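Local coordinates for protein transglutaminase elicitor (Phytophthora sojae, PDB 3TW5) that catalyses protein cross-linking through glutamine and lysine side chains as a transglutaminase (EC 2.3.2.13) and probably acts as an elicitor of plant innate immunity, at residues 59-68 against 147-156; 160-168 against 344-355. The protein carries 1 engineered substitution. All blocks are in the same frame, centred on the assembly; numbering follows the deposited sequence.

Interaction 1: 59-68 against 147-156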
loop_
_atom_site.group_PDB
_atom_site.type_symbol
_atom_site.label_atom_id
_atom_site.label_comp_id
_atom_site.label_asym_id
_atom_site.label_seq_id
_atom_site.Cartn_x
_atom_site.Cartn_y
_atom_site.Cartn_z
ATOM N N SER A 59 12.437 18.129 11.900
ATOM C CA SER A 59 11.520 17.321 11.098
ATOM C C SER A 59 11.650 17.587 9.600
ATOM O O SER A 59 12.201 18.613 9.185
ATOM C CB SER A 59 10.079 17.570 11.540
ATOM O OG SER A 59 9.698 18.918 11.322
ATOM N N ALA A 60 11.135 16.657 8.797
ATOM C CA ALA A 60 11.123 16.797 7.340
ATOM C C ALA A 60 10.356 18.041 6.887
ATOM O O ALA A 60 10.715 18.669 5.889
ATOM C CB ALA A 60 10.548 15.550 6.694
ATOM N N ALA A 61 9.308 18.392 7.629
ATOM C CA ALA A 61 8.549 19.610 7.374
ATOM C C ALA A 61 9.401 20.857 7.599
ATOM O O ALA A 61 9.500 21.712 6.713
ATOM C CB ALA A 61 7.309 19.649 8.241
ATOM N N GLU A 62 10.021 20.944 8.779
ATOM C CA GLU A 62 10.889 22.068 9.141
ATOM C C GLU A 62 12.043 22.241 8.161
ATOM O O GLU A 62 12.403 23.363 7.810
ATOM C CB GLU A 62 11.425 21.892 10.565
ATOM C CG GLU A 62 12.387 22.994 11.020
ATOM C CD GLU A 62 12.609 23.017 12.522
ATOM O OE1 GLU A 62 11.839 22.363 13.262
ATOM O OE2 GLU A 62 13.556 23.701 12.964
ATOM N N LYS A 63 12.615 21.121 7.727
ATOM C CA LYS A 63 13.708 21.132 6.759
ATOM C C LYS A 63 13.258 21.663 5.401
ATOM O O LYS A 63 14.009 22.375 4.730
ATOM C CB LYS A 63 14.319 19.738 6.616
ATOM C CG LYS A 63 15.177 19.311 7.793
ATOM C CD LYS A 63 15.886 18.005 7.497
ATOM C CE LYS A 63 16.776 17.589 8.647
ATOM N NZ LYS A 63 17.449 16.301 8.352
ATOM N N TYR A 64 12.031 21.319 5.007
ATOM C CA TYR A 64 11.453 21.806 3.754
ATOM C C TYR A 64 11.208 23.312 3.808
ATOM O O TYR A 64 11.513 24.028 2.851
ATOM C CB TYR A 64 10.156 21.062 3.407
ATOM C CG TYR A 64 9.538 21.507 2.095
ATOM C CD1 TYR A 64 9.978 20.981 0.880
ATOM C CD2 TYR A 64 8.523 22.465 2.070
ATOM C CE1 TYR A 64 9.419 21.395 -0.328
ATOM C CE2 TYR A 64 7.959 22.887 0.866
ATOM C CZ TYR A 64 8.410 22.347 -0.327
ATOM O OH TYR A 64 7.853 22.759 -1.516
ATOM N N ALA A 65 10.656 23.782 4.925
ATOM C CA ALA A 65 10.419 25.205 5.132
ATOM C C ALA A 65 11.720 26.006 5.039
ATOM O O ALA A 65 11.810 26.960 4.264
ATOM C CB ALA A 65 9.728 25.441 6.467
ATOM N N LYS A 66 12.724 25.593 5.813
ATOM C CA LYS A 66 14.026 26.265 5.851
ATOM C C LYS A 66 14.699 26.374 4.482
ATOM O O LYS A 66 15.230 27.429 4.130
ATOM C CB LYS A 66 14.967 25.558 6.830
ATOM C CG LYS A 66 14.686 25.828 8.300
ATOM C CD LYS A 66 15.690 25.094 9.182
ATOM C CE LYS A 66 15.544 25.484 10.644
ATOM N NZ LYS A 66 16.543 24.787 11.508
ATOM N N ALA A 67 14.670 25.285 3.718
ATOM C CA ALA A 67 15.342 25.216 2.422
ATOM C C ALA A 67 14.700 26.102 1.362
ATOM O O ALA A 67 15.401 26.748 0.578
ATOM C CB ALA A 67 15.388 23.785 1.932
ATOM N N PHE A 68 13.370 26.123 1.341
ATOM C CA PHE A 68 12.625 26.791 0.278
ATOM C C PHE A 68 11.942 28.079 0.750
ATOM O O PHE A 68 10.909 28.486 0.208
ATOM C CB PHE A 68 11.629 25.817 -0.361
ATOM C CG PHE A 68 12.274 24.596 -0.961
ATOM C CD1 PHE A 68 12.796 24.630 -2.252
ATOM C CD2 PHE A 68 12.365 23.412 -0.236
ATOM C CE1 PHE A 68 13.397 23.504 -2.811
ATOM C CE2 PHE A 68 12.964 22.281 -0.787
ATOM C CZ PHE A 68 13.479 22.329 -2.078
ATOM N N HIS A 147 20.574 21.296 0.291
ATOM C CA HIS A 147 19.980 22.360 -0.508
ATOM C C HIS A 147 19.719 23.578 0.369
ATOM O O HIS A 147 18.994 23.490 1.361
ATOM C CB HIS A 147 18.684 21.881 -1.161
ATOM C CG HIS A 147 18.149 22.818 -2.196
ATOM N ND1 HIS A 147 17.293 23.855 -1.889
ATOM C CD2 HIS A 147 18.350 22.878 -3.533
ATOM C CE1 HIS A 147 16.989 24.512 -2.995
ATOM N NE2 HIS A 147 17.617 23.940 -4.006
ATOM N N ASN A 148 20.323 24.707 -0.008
ATOM C CA ASN A 148 20.290 25.951 0.777
ATOM C C ASN A 148 20.635 25.762 2.262
ATOM O O ASN A 148 19.927 26.245 3.150
ATOM C CB ASN A 148 18.960 26.698 0.594
ATOM C CG ASN A 148 18.736 27.158 -0.843
ATOM O OD1 ASN A 148 19.686 27.366 -1.605
ATOM N ND2 ASN A 148 17.470 27.318 -1.218
ATOM N N GLY A 149 21.726 25.040 2.513
ATOM C CA GLY A 149 22.279 24.896 3.857
ATOM C C GLY A 149 21.633 23.848 4.743
ATOM O O GLY A 149 22.100 23.610 5.860
ATOM N N VAL A 150 20.559 23.224 4.263
ATOM C CA VAL A 150 19.898 22.160 5.029
ATOM C C VAL A 150 20.049 20.789 4.356
ATOM O O VAL A 150 19.838 20.647 3.145
ATOM C CB VAL A 150 18.411 22.508 5.380
ATOM C CG1 VAL A 150 17.582 22.705 4.143
ATOM C CG2 VAL A 150 17.790 21.441 6.269
ATOM N N THR A 151 20.447 19.799 5.157
ATOM C CA THR A 151 20.637 18.430 4.687
ATOM C C THR A 151 19.331 17.651 4.787
ATOM O O THR A 151 18.731 17.553 5.864
ATOM C CB THR A 151 21.751 17.702 5.483
ATOM O OG1 THR A 151 22.974 18.437 5.375
ATOM C CG2 THR A 151 21.976 16.285 4.955
ATOM N N PHE A 152 18.894 17.118 3.650
ATOM C CA PHE A 152 17.731 16.244 3.590
ATOM C C PHE A 152 18.180 14.792 3.563
ATOM O O PHE A 152 18.914 14.377 2.663
ATOM C CB PHE A 152 16.892 16.544 2.347
ATOM C CG PHE A 152 16.157 17.849 2.408
ATOM C CD1 PHE A 152 14.883 17.920 2.963
ATOM C CD2 PHE A 152 16.731 19.010 1.898
ATOM C CE1 PHE A 152 14.196 19.126 3.019
ATOM C CE2 PHE A 152 16.051 20.217 1.949
ATOM C CZ PHE A 152 14.781 20.275 2.510
ATOM N N GLN A 153 17.745 14.028 4.557
ATOM C CA GLN A 153 18.020 12.599 4.596
ATOM C C GLN A 153 17.076 11.873 3.638
ATOM O O GLN A 153 15.979 12.363 3.370
ATOM C CB GLN A 153 17.863 12.064 6.023
ATOM C CG GLN A 153 18.840 12.662 7.043
ATOM C CD GLN A 153 20.302 12.365 6.730
ATOM O OE1 GLN A 153 21.160 13.239 6.842
ATOM N NE2 GLN A 153 20.590 11.130 6.337
ATOM N N PRO A 154 17.503 10.710 3.099
ATOM C CA PRO A 154 16.608 9.920 2.251
ATOM C C PRO A 154 15.241 9.723 2.897
ATOM O O PRO A 154 14.216 9.770 2.215
ATOM C CB PRO A 154 17.343 8.585 2.133
ATOM C CG PRO A 154 18.775 8.972 2.175
ATOM C CD PRO A 154 18.863 10.137 3.131
ATOM N N MET A 155 15.244 9.533 4.210
ATOM C CA MET A 155 14.024 9.380 4.983
ATOM C C MET A 155 13.165 10.651 4.993
ATOM O O MET A 155 11.940 10.572 4.891
ATOM C CB MET A 155 14.373 8.954 6.405
ATOM C CG MET A 155 13.193 8.544 7.231
ATOM S SD MET A 155 12.321 7.171 6.474
ATOM C CE MET A 155 11.000 7.032 7.646
ATOM N N ASP A 156 13.807 11.811 5.122
ATOM C CA ASP A 156 13.111 13.095 5.058
ATOM C C ASP A 156 12.380 13.246 3.724
ATOM O O ASP A 156 11.235 13.707 3.680
ATOM C CB ASP A 156 14.089 14.259 5.238
ATOM C CG ASP A 156 14.612 14.385 6.660
ATOM O OD1 ASP A 156 13.823 14.270 7.624
ATOM O OD2 ASP A 156 15.827 14.633 6.809
#
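OD2 of D156 is gripped by two donors: NZ of K63, 2.8 Å away, arrives on the syn side, 27° out of the carboxylate plane, and makes a salt bridge, while the backbone N of Q153 reaches the same oxygen on the anti side, nearer the plane, at 3.0 Å. Because Q153 is the N-cap of helix 154-167, its bond to the aspartate ties the first turn of that helix together. W53 NE1 holds the other oxygen, OD1, which leaves the carboxylate little freedom to turn. K63 meets it with a chain extended beyond CG that crosses the aspartate side chain at about a right angle, and the same NZ donates to O of T151 at 3.1 Å, nearly end-on.

Along helix 60-67 the chemistry turns apolar. F152, its CG lying beside its backbone N (chi1 -71°), sends its ring to the helix. A67 CB lies at the ring edge, in plane, 3.6 Å from CZ, while CB of K63 packs on CE1. V150 covers the neighbouring ground: CG1 meets A67 CB, and CG2 lies against CG of K63 at 3.7 Å. At the C-terminal end of the helix, ND2 of N148 donates to the carbonyl O of A67 in a nearly straight 2.8 Å bond, with the acceptor in the amide plane. Beside it the rings of F68 and H147 lie at 23° to one another with a large offset, their nearest atoms, CE1 of each, 3.7 Å apart.

A β-hairpin with a type I' turn docks against one helix while its exit leads into another. Polar bonds lie at both ends of an apolar middle, consistent with a defined alignment, and the twofold grip on OD2 would probably favour a charged carboxylate.

Interaction 2: 160-168 against 344-355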
loop_
_atom_site.group_PDB
_atom_site.type_symbol
_atom_site.label_atom_id
_atom_site.label_comp_id
_atom_site.label_asym_id
_atom_site.label_seq_id
_atom_site.Cartn_x
_atom_site.Cartn_y
_atom_site.Cartn_z
ATOM N N LEU A 160 8.416 13.811 2.604
ATOM C CA LEU A 160 7.948 14.883 1.736
ATOM C C LEU A 160 7.146 14.354 0.548
ATOM O O LEU A 160 6.027 14.810 0.308
ATOM C CB LEU A 160 9.116 15.759 1.268
ATOM C CG LEU A 160 9.876 16.563 2.330
ATOM C CD1 LEU A 160 11.011 17.332 1.685
ATOM C CD2 LEU A 160 8.953 17.502 3.107
ATOM N N VAL A 161 7.705 13.379 -0.171
ATOM C CA VAL A 161 7.039 12.804 -1.344
ATOM C C VAL A 161 5.753 12.049 -0.977
ATOM O O VAL A 161 4.792 12.049 -1.743
ATOM C CB VAL A 161 8.002 11.930 -2.206
ATOM C CG1 VAL A 161 8.321 10.607 -1.525
ATOM C CG2 VAL A 161 7.423 11.690 -3.592
ATOM N N SER A 162 5.728 11.434 0.202
ATOM C CA SER A 162 4.535 10.732 0.665
ATOM C C SER A 162 3.363 11.690 0.858
ATOM O O SER A 162 2.252 11.410 0.406
ATOM C CB SER A 162 4.816 9.957 1.955
ATOM O OG SER A 162 5.665 8.854 1.703
ATOM N N LEU A 163 3.621 12.822 1.513
ATOM C CA LEU A 163 2.589 13.826 1.761
ATOM C C LEU A 163 2.148 14.523 0.472
ATOM O O LEU A 163 0.988 14.928 0.349
ATOM C CB LEU A 163 3.062 14.852 2.792
ATOM C CG LEU A 163 1.970 15.680 3.474
ATOM C CD1 LEU A 163 1.178 14.840 4.462
ATOM C CD2 LEU A 163 2.558 16.890 4.167
ATOM N N VAL A 164 3.075 14.662 -0.477
ATOM C CA VAL A 164 2.748 15.186 -1.800
ATOM C C VAL A 164 1.659 14.320 -2.420
ATOM O O VAL A 164 0.621 14.830 -2.839
ATOM C CB VAL A 164 3.985 15.250 -2.733
ATOM C CG1 VAL A 164 3.567 15.451 -4.190
ATOM C CG2 VAL A 164 4.920 16.361 -2.301
ATOM N N TYR A 165 1.891 13.009 -2.441
ATOM C CA TYR A 165 0.946 12.049 -3.011
ATOM C C TYR A 165 -0.418 12.078 -2.329
ATOM O O TYR A 165 -1.432 11.780 -2.958
ATOM C CB TYR A 165 1.529 10.640 -2.963
ATOM C CG TYR A 165 2.355 10.272 -4.173
ATOM C CD1 TYR A 165 1.939 9.261 -5.035
ATOM C CD2 TYR A 165 3.549 10.930 -4.456
ATOM C CE1 TYR A 165 2.692 8.913 -6.147
ATOM C CE2 TYR A 165 4.308 10.589 -5.563
ATOM C CZ TYR A 165 3.874 9.579 -6.402
ATOM O OH TYR A 165 4.618 9.237 -7.504
ATOM N N ASP A 166 -0.440 12.435 -1.048
ATOM C CA ASP A 166 -1.699 12.609 -0.334
ATOM C C ASP A 166 -2.429 13.855 -0.824
ATOM O O ASP A 166 -3.643 13.828 -1.019
ATOM C CB ASP A 166 -1.469 12.701 1.174
ATOM C CG ASP A 166 -2.739 13.038 1.935
ATOM O OD1 ASP A 166 -3.588 12.142 2.117
ATOM O OD2 ASP A 166 -2.887 14.203 2.352
ATOM N N GLY A 167 -1.682 14.938 -1.020
ATOM C CA GLY A 167 -2.262 16.222 -1.396
ATOM C C GLY A 167 -2.645 16.333 -2.857
ATOM O O GLY A 167 -3.557 17.078 -3.212
ATOM N N ALA A 168 -1.945 15.590 -3.707
ATOM C CA ALA A 168 -2.183 15.633 -5.141
ATOM C C ALA A 168 -3.186 14.575 -5.580
ATOM O O ALA A 168 -3.374 13.558 -4.907
ATOM C CB ALA A 168 -0.873 15.470 -5.898
ATOM N N THR A 344 2.626 20.313 -9.478
ATOM C CA THR A 344 1.541 20.356 -8.502
ATOM C C THR A 344 2.025 20.897 -7.156
ATOM O O THR A 344 3.111 20.545 -6.690
ATOM C CB THR A 344 0.901 18.962 -8.319
ATOM O OG1 THR A 344 0.574 18.419 -9.604
ATOM C CG2 THR A 344 -0.367 19.041 -7.475
ATOM N N VAL A 345 1.226 21.778 -6.560
ATOM C CA VAL A 345 1.469 22.261 -5.204
ATOM C C VAL A 345 0.305 21.835 -4.311
ATOM O O VAL A 345 -0.856 22.121 -4.606
ATOM C CB VAL A 345 1.673 23.796 -5.153
ATOM C CG1 VAL A 345 1.940 24.255 -3.730
ATOM C CG2 VAL A 345 2.826 24.214 -6.045
ATOM N N THR A 346 0.631 21.131 -3.232
ATOM C CA THR A 346 -0.351 20.651 -2.264
ATOM C C THR A 346 -0.969 21.826 -1.498
ATOM O O THR A 346 -0.386 22.910 -1.436
ATOM C CB THR A 346 0.311 19.635 -1.297
ATOM O OG1 THR A 346 0.734 18.487 -2.039
ATOM C CG2 THR A 346 -0.641 19.183 -0.199
ATOM N N SER A 347 -2.152 21.612 -0.927
ATOM C CA SER A 347 -2.816 22.642 -0.135
ATOM C C SER A 347 -2.054 22.964 1.155
ATOM O O SER A 347 -2.361 23.950 1.828
ATOM C CB SER A 347 -4.262 22.245 0.174
ATOM O OG SER A 347 -4.324 21.270 1.196
ATOM N N VAL A 348 -1.068 22.133 1.494
ATOM C CA VAL A 348 -0.192 22.394 2.643
ATOM C C VAL A 348 0.995 23.273 2.239
ATOM O O VAL A 348 1.741 23.753 3.093
ATOM C CB VAL A 348 0.313 21.089 3.341
ATOM C CG1 VAL A 348 -0.833 20.120 3.595
ATOM C CG2 VAL A 348 1.413 20.417 2.536
ATOM N N GLY A 349 1.161 23.476 0.935
ATOM C CA GLY A 349 2.236 24.310 0.411
ATOM C C GLY A 349 3.434 23.509 -0.047
ATOM O O GLY A 349 4.525 24.052 -0.229
ATOM N N LEU A 350 3.224 22.212 -0.237
ATOM C CA LEU A 350 4.285 21.310 -0.645
ATOM C C LEU A 350 4.309 21.228 -2.168
ATOM O O LEU A 350 3.374 20.714 -2.782
ATOM C CB LEU A 350 4.050 19.935 -0.015
ATOM C CG LEU A 350 5.199 18.995 0.354
ATOM C CD1 LEU A 350 6.302 19.689 1.129
ATOM C CD2 LEU A 350 4.642 17.847 1.165
ATOM N N SER A 351 5.371 21.761 -2.769
ATOM C CA SER A 351 5.538 21.738 -4.220
ATOM C C SER A 351 6.211 20.448 -4.674
ATOM O O SER A 351 7.306 20.117 -4.212
ATOM C CB SER A 351 6.360 22.939 -4.691
ATOM O OG SER A 351 6.770 22.774 -6.042
ATOM N N TYR A 352 5.557 19.735 -5.588
ATOM C CA TYR A 352 6.101 18.500 -6.150
ATOM C C TYR A 352 7.316 18.785 -7.028
ATOM O O TYR A 352 8.177 17.924 -7.198
ATOM C CB TYR A 352 5.023 17.738 -6.931
ATOM C CG TYR A 352 5.464 16.407 -7.515
ATOM C CD1 TYR A 352 6.157 15.472 -6.743
ATOM C CD2 TYR A 352 5.167 16.075 -8.837
ATOM C CE1 TYR A 352 6.558 14.247 -7.277
ATOM C CE2 TYR A 352 5.562 14.849 -9.381
ATOM C CZ TYR A 352 6.256 13.944 -8.595
ATOM O OH TYR A 352 6.649 12.737 -9.122
ATOM N N ALA A 353 7.380 19.999 -7.573
ATOM C CA ALA A 353 8.530 20.440 -8.356
ATOM C C ALA A 353 9.783 20.485 -7.483
ATOM O O ALA A 353 10.848 20.021 -7.892
ATOM C CB ALA A 353 8.256 21.800 -8.979
ATOM N N ASP A 354 9.635 21.036 -6.278
ATOM C CA ASP A 354 10.725 21.117 -5.305
ATOM C C ASP A 354 11.161 19.735 -4.828
ATOM O O ASP A 354 12.358 19.464 -4.721
ATOM C CB ASP A 354 10.318 21.981 -4.103
ATOM C CG ASP A 354 10.286 23.471 -4.428
ATOM O OD1 ASP A 354 11.030 23.912 -5.334
ATOM O OD2 ASP A 354 9.521 24.208 -3.763
ATOM N N VAL A 355 10.183 18.873 -4.554
ATOM C CA VAL A 355 10.435 17.521 -4.048
ATOM C C VAL A 355 11.071 16.624 -5.118
ATOM O O VAL A 355 12.013 15.883 -4.825
ATOM C CB VAL A 355 9.150 16.880 -3.463
ATOM C CG1 VAL A 355 9.425 15.477 -2.942
ATOM C CG2 VAL A 355 8.592 17.741 -2.345
#
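V164 presents its two methyls to different partners: CG1, anti to the backbone N (chi1 165°), lies 3.6 Å from CD1 of Y352 and also covers its CB, whereas CG2 packs on CG of L350 at 3.8 Å and on CG2 of V355. L350 points into the helix surface, CD2 against CB of L163 and CD1 4.0 Å from CD2 of L160, and crosses both leucines at about a right angle. V355 also puts CG1 on CB of V161 at 3.9 Å, one turn before V164. L163 CD2 also reaches CG2 of V348.

Toward the end of helix 154-167 the packing involves smaller groups. CG2 of T346 rests on CA of G167 at 3.6 Å, in the space a side chain would need, and A168 CB meets CG2 of T344. The hydroxyls of Y165 and Y352 lie near each other without bonding; each instead binds a different carboxylate oxygen of E138.

A loop containing a type I turn at 346-349 therefore runs alongside one helix and leads into another, helix 352-364, whose first turn adds Y352 and V355 to the apolar packing: plain helix-to-loop and helix-to-helix packing within the transglutaminase elicitor domain.

Helix 154-167 serves both contacts: interaction 1 uses its N-terminal turn and the hairpin before it, interaction 2 its later turns. The 59-68 against 147-156 contact is partly buried, farther from the centre of the chain, and combines a salt bridge and hydrogen bonds to backbone carbonyls with apolar packing. The 160-168 against 344-355 contact is more deeply buried and held by apolar packing, mostly aliphatic, with the Y352 ring. The two adjoin through Y64, whose OH hydrogen-bonds N of S351, the N-cap of helix 352-364, and probably also the carboxylate of D354; L160 CD2 packs close to O of A60. Helices 60-67, 154-167 and 352-364 thus form one continuous cluster, whose K63-D156 salt bridge is buried.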